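Local coordinates for BauA (Acinetobacter baumannii, PDB 6HCP), which serves as the outer-membrane receptor for ferric preacinetobactin and probably carries this siderophore inward as a TonB-dependent transporter, at residues A[124-129]-A[243-248]; A[132-137]-A[226-231]. One frame throughout, in Å; residues are numbered along the deposited sequence. Where two conformers were deposited one is given.

Overall arrangement
Both contacts join the plug to the inner wall of the transmembrane beta-barrel, the two-part architecture of TonB-dependent receptors. Their centres lie about 10 Å apart, on the same side of the chain's centre. Along the chain the order is 124-129, 132-137, 226-231, 243-248, so the plug loop and the start of strand 135-142 meet two consecutive antiparallel barrel strands, 221-234 and 238-252, with contact 2 falling between the two halves of contact 1. The strands pair directly, A244 with L229 and D246 with F227, and Y245 of contact 1 also packs on M134 of contact 2. One continuous patch of barrel wall thus holds successive pieces of the plug.

Contact 1: A[124-129]-A[243-248]; sequences ITPFYR and DAYDAL. With C8E ((hydroxyethyloxy)tri(ethyloxy)octane), chain B.
The phenol oxygen of Y245 donates a hydrogen bond to the backbone carbonyl of I124, with OH 2.6 Å from O. The donor lies in the carbonyl plane, at a C=O...donor angle of 146°, and I124 O in turn sits at the edge of the Y245 ring, near the ring plane. A chi1 of 77° sets CG of Y245 between its own N and carbonyl carbon, and from there the ring reaches away from the barrel wall to the plug loop. P126 crosses the phenol end obliquely: its CD is 3.4 Å from Y245 OH and 3.9 Å from CZ, while its CG is 3.9 Å from CE1. P126 N has no hydrogen to give, so it merely packs against OH. I124 adds a looser apolar touch, CG2 to Y245 CE2 at 4.4 Å. The touching residues are buried, so the bond gives a polar hydroxyl a partner inside the barrel. On the outer side of the strand, the octyl tail of a C8E detergent molecule lies against D246, its C3 being 3.6 Å from D246 O. Segment 124-129 belongs to the loop between strands 121-122 and 135-142 of the plug. Y245 stands on barrel strand 238-252, which is flanked by strands 221-234 and 282-297, and its side chain also meets M118 of plug strand 117-118.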
# COMPACT_ATOMS: atom_id res chain seq x y z
N ILE A 124 -7.24 38.38 14.61
CA ILE A 124 -6.84 37.68 15.85
C ILE A 124 -6.14 36.34 15.55
O ILE A 124 -5.25 35.90 16.31
CB ILE A 124 -8.05 37.46 16.77
CG1 ILE A 124 -8.87 38.74 16.95
CG2 ILE A 124 -7.62 36.85 18.09
CD1 ILE A 124 -8.04 39.88 17.49
N THR A 125 -6.65 35.63 14.55
CA THR A 125 -6.24 34.26 14.21
C THR A 125 -4.81 34.21 13.70
O THR A 125 -4.26 35.21 13.21
CB THR A 125 -7.21 33.66 13.18
OG1 THR A 125 -7.42 34.62 12.15
CG2 THR A 125 -8.54 33.26 13.78
N PRO A 126 -4.16 33.03 13.72
CA PRO A 126 -2.82 32.89 13.15
C PRO A 126 -2.78 33.33 11.68
O PRO A 126 -3.74 33.15 10.96
CB PRO A 126 -2.53 31.40 13.33
CG PRO A 126 -3.33 31.04 14.56
CD PRO A 126 -4.62 31.81 14.40
N PHE A 127 -1.65 33.92 11.28
CA PHE A 127 -1.55 34.64 10.01
C PHE A 127 -1.69 33.69 8.80
O PHE A 127 -2.37 34.01 7.86
CB PHE A 127 -0.22 35.37 9.94
CG PHE A 127 -0.16 36.50 8.95
CD1 PHE A 127 -0.75 37.73 9.24
CD2 PHE A 127 0.55 36.38 7.77
CE1 PHE A 127 -0.59 38.80 8.37
CE2 PHE A 127 0.67 37.45 6.89
CZ PHE A 127 0.08 38.66 7.19
N TYR A 128 -1.03 32.52 8.85
CA TYR A 128 -0.87 31.69 7.64
C TYR A 128 -1.35 30.25 7.84
O TYR A 128 -1.65 29.57 6.86
CB TYR A 128 0.59 31.67 7.20
CG TYR A 128 1.07 32.83 6.38
CD1 TYR A 128 0.22 33.52 5.53
CD2 TYR A 128 2.37 33.27 6.49
CE1 TYR A 128 0.69 34.55 4.72
CE2 TYR A 128 2.88 34.25 5.66
CZ TYR A 128 2.02 34.94 4.82
OH TYR A 128 2.53 35.94 4.06
N ARG A 129 -1.28 29.71 9.06
CA ARG A 129 -1.79 28.35 9.30
C ARG A 129 -2.28 28.24 10.74
O ARG A 129 -1.62 28.70 11.65
CB ARG A 129 -0.72 27.29 9.02
CG ARG A 129 -1.15 25.85 9.32
CD ARG A 129 -0.53 24.86 8.33
NE ARG A 129 0.91 24.95 8.32
CZ ARG A 129 1.66 25.17 7.25
NH1 ARG A 129 1.18 24.96 6.03
NH2 ARG A 129 2.93 25.46 7.45
N ASP A 243 -10.55 35.16 25.33
CA ASP A 243 -9.78 34.11 24.65
C ASP A 243 -8.34 34.60 24.47
O ASP A 243 -8.09 35.77 24.17
CB ASP A 243 -10.42 33.76 23.31
CG ASP A 243 -11.82 33.20 23.44
OD1 ASP A 243 -11.94 31.97 23.67
OD2 ASP A 243 -12.79 33.98 23.33
N ALA A 244 -7.38 33.70 24.66
CA ALA A 244 -6.00 33.99 24.36
C ALA A 244 -5.29 32.72 23.89
O ALA A 244 -5.62 31.63 24.35
CB ALA A 244 -5.31 34.56 25.57
N TYR A 245 -4.28 32.89 23.04
CA TYR A 245 -3.52 31.74 22.58
C TYR A 245 -2.11 32.17 22.22
O TYR A 245 -1.84 33.34 21.90
CB TYR A 245 -4.24 31.07 21.42
CG TYR A 245 -4.07 31.81 20.11
CD1 TYR A 245 -2.95 31.61 19.34
CD2 TYR A 245 -4.95 32.81 19.75
CE1 TYR A 245 -2.72 32.36 18.19
CE2 TYR A 245 -4.75 33.54 18.59
CZ TYR A 245 -3.63 33.32 17.81
OH TYR A 245 -3.40 34.07 16.69
N ASP A 246 -1.22 31.17 22.21
CA ASP A 246 0.13 31.31 21.77
C ASP A 246 0.44 30.09 20.90
O ASP A 246 0.21 28.95 21.35
CB ASP A 246 1.05 31.39 23.00
CG ASP A 246 2.53 31.61 22.74
OD1 ASP A 246 2.93 31.75 21.57
OD2 ASP A 246 3.28 31.62 23.72
N ALA A 247 0.84 30.34 19.65
CA ALA A 247 0.98 29.25 18.64
C ALA A 247 2.34 29.34 17.96
O ALA A 247 2.90 30.42 17.77
CB ALA A 247 -0.15 29.29 17.64
N LEU A 248 2.82 28.18 17.50
CA LEU A 248 4.00 28.07 16.69
C LEU A 248 3.70 27.08 15.56
O LEU A 248 3.04 26.07 15.79
CB LEU A 248 5.16 27.54 17.55
CG LEU A 248 6.37 27.04 16.76
CD1 LEU A 248 7.19 28.21 16.25
CD2 LEU A 248 7.24 26.13 17.62
C1 C8E B . 5.47 28.43 21.75
C2 C8E B . 4.00 28.17 21.48
C3 C8E B . 3.24 27.68 22.71
C4 C8E B . 3.88 26.45 23.35
C5 C8E B . 2.94 25.76 24.34
C6 C8E B . 3.25 24.27 24.46
C7 C8E B . 2.19 23.52 25.24
C8 C8E B . 2.58 22.05 25.41
O9 C8E B . 1.42 21.22 25.55
C10 C8E B . 1.70 19.83 25.65
C11 C8E B . 0.48 19.12 26.20
O12 C8E B . 0.42 17.81 25.66

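Contact 2: A[132-137]-A[226-231]; sequences PEMFGR and LFSLGL
M134 carries the apolar part of this contact, lying against both L226 and S228 of the barrel strand. Its CB is 4.1 Å from CD2 of L226, and the two side chains cross at about a right angle. The residue before M134 adds to this: CB of E133 lies 4.0 Å from CD2 of L226, so one leucine methyl spans two consecutive residues. L226 points its CB toward the plug, and a chi1 of 178° then extends the chain with CG anti to N.

Sulfur and hydroxyl make the second kind of touch. SD of M134 reaches the other methyl of L226, CD1, at 4.2 Å, and lies 3.8 Å from CB of S228. The serine OG comes to 3.4 Å from CB of M134, a van der Waals contact like the others. M134 departs from its backbone with chi1 at 63°, then bends at chi3, which brings the terminal CE to 4.0 Å from CB of S228. Within the plug, CG of M134 rests 3.4 Å above one face of the F135 ring, offset toward the rim.

Polar bonds run along the plug or to other barrel strands. The carboxylate of E133 takes a hydrogen bond from S131 and a salt bridge from R211, a residue of barrel strand 202-212. F135 N bonds back to P132 O, and the classic beta bulge at G136 and R137 opposite V164 ties the corner to strand 159-165.

Between the two segments themselves, then, the touches are van der Waals, mostly carbon and sulfur with one serine hydroxyl and none of them a hydrogen bond, so the fit depends on shape, whereas a directional polar attachment of this plug segment to the wall is made by the buried E133 carboxylate with R211.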
# COMPACT_ATOMS: atom_id res chain seq x y z
N PRO A 132 -6.38 23.38 14.67
CA PRO A 132 -7.73 23.64 15.16
C PRO A 132 -8.13 23.15 16.56
O PRO A 132 -9.34 23.17 16.88
CB PRO A 132 -8.60 22.91 14.13
CG PRO A 132 -7.75 21.76 13.66
CD PRO A 132 -6.33 22.29 13.67
N GLU A 133 -7.15 22.87 17.43
CA GLU A 133 -7.45 22.24 18.74
C GLU A 133 -8.25 23.16 19.66
O GLU A 133 -8.89 22.69 20.58
CB GLU A 133 -6.16 21.82 19.44
CG GLU A 133 -5.56 20.55 18.88
CD GLU A 133 -4.70 20.76 17.65
OE1 GLU A 133 -4.53 21.94 17.21
OE2 GLU A 133 -4.11 19.76 17.18
N MET A 134 -8.19 24.47 19.45
CA MET A 134 -8.84 25.38 20.41
C MET A 134 -10.26 25.75 19.98
O MET A 134 -10.91 26.56 20.66
CB MET A 134 -8.00 26.64 20.64
CG MET A 134 -7.80 27.52 19.43
SD MET A 134 -6.79 28.98 19.81
CE MET A 134 -8.01 30.05 20.56
N PHE A 135 -10.80 25.10 18.94
CA PHE A 135 -12.11 25.54 18.43
C PHE A 135 -13.19 24.49 18.66
O PHE A 135 -13.02 23.30 18.35
CB PHE A 135 -11.99 25.95 16.96
CG PHE A 135 -10.93 27.00 16.74
CD1 PHE A 135 -11.09 28.28 17.25
CD2 PHE A 135 -9.75 26.69 16.07
CE1 PHE A 135 -10.07 29.21 17.15
CE2 PHE A 135 -8.74 27.64 15.95
CZ PHE A 135 -8.89 28.89 16.50
N GLY A 136 -14.37 25.00 19.05
CA GLY A 136 -15.59 24.22 19.16
C GLY A 136 -16.31 24.08 17.83
O GLY A 136 -17.04 23.11 17.60
N ARG A 137 -16.19 25.11 16.98
CA ARG A 137 -16.84 25.11 15.67
C ARG A 137 -15.90 25.77 14.66
O ARG A 137 -15.14 26.67 14.99
CB ARG A 137 -18.17 25.88 15.66
CG ARG A 137 -19.18 25.43 16.70
CD ARG A 137 -19.87 24.13 16.30
NE ARG A 137 -20.89 23.77 17.27
CZ ARG A 137 -20.75 22.88 18.26
NH1 ARG A 137 -19.59 22.29 18.51
NH2 ARG A 137 -21.81 22.61 19.00
N LEU A 226 0.58 24.80 20.53
CA LEU A 226 -0.52 25.68 20.88
C LEU A 226 -0.77 25.63 22.38
O LEU A 226 -0.81 24.56 23.00
CB LEU A 226 -1.77 25.23 20.12
CG LEU A 226 -3.04 26.02 20.41
CD1 LEU A 226 -2.89 27.45 19.92
CD2 LEU A 226 -4.24 25.36 19.75
N PHE A 227 -1.02 26.81 22.95
CA PHE A 227 -1.58 26.94 24.27
C PHE A 227 -2.71 27.97 24.19
O PHE A 227 -2.50 29.06 23.66
CB PHE A 227 -0.50 27.35 25.27
CG PHE A 227 -1.01 27.57 26.68
CD1 PHE A 227 -1.32 26.49 27.49
CD2 PHE A 227 -1.23 28.85 27.16
CE1 PHE A 227 -1.85 26.68 28.76
CE2 PHE A 227 -1.76 29.04 28.43
CZ PHE A 227 -2.09 27.96 29.21
N SER A 228 -3.90 27.58 24.63
CA SER A 228 -5.07 28.43 24.55
C SER A 228 -5.83 28.45 25.88
O SER A 228 -5.87 27.46 26.59
CB SER A 228 -5.99 28.02 23.42
OG SER A 228 -6.64 26.79 23.70
N LEU A 229 -6.53 29.56 26.09
CA LEU A 229 -7.36 29.78 27.26
C LEU A 229 -8.68 30.40 26.80
O LEU A 229 -8.66 31.35 26.03
CB LEU A 229 -6.62 30.72 28.22
CG LEU A 229 -7.34 31.02 29.53
CD1 LEU A 229 -7.43 29.76 30.37
CD2 LEU A 229 -6.62 32.12 30.28
N GLY A 230 -9.79 29.76 27.19
CA GLY A 230 -11.14 30.30 27.00
C GLY A 230 -11.82 30.52 28.35
O GLY A 230 -11.97 29.57 29.12
N LEU A 231 -12.04 31.80 28.70
CA LEU A 231 -12.66 32.20 29.98
C LEU A 231 -14.02 32.82 29.67
O LEU A 231 -14.16 33.59 28.73
CB LEU A 231 -11.79 33.22 30.71
CG LEU A 231 -10.31 32.88 30.82
CD1 LEU A 231 -9.53 34.05 31.38
CD2 LEU A 231 -10.10 31.63 31.66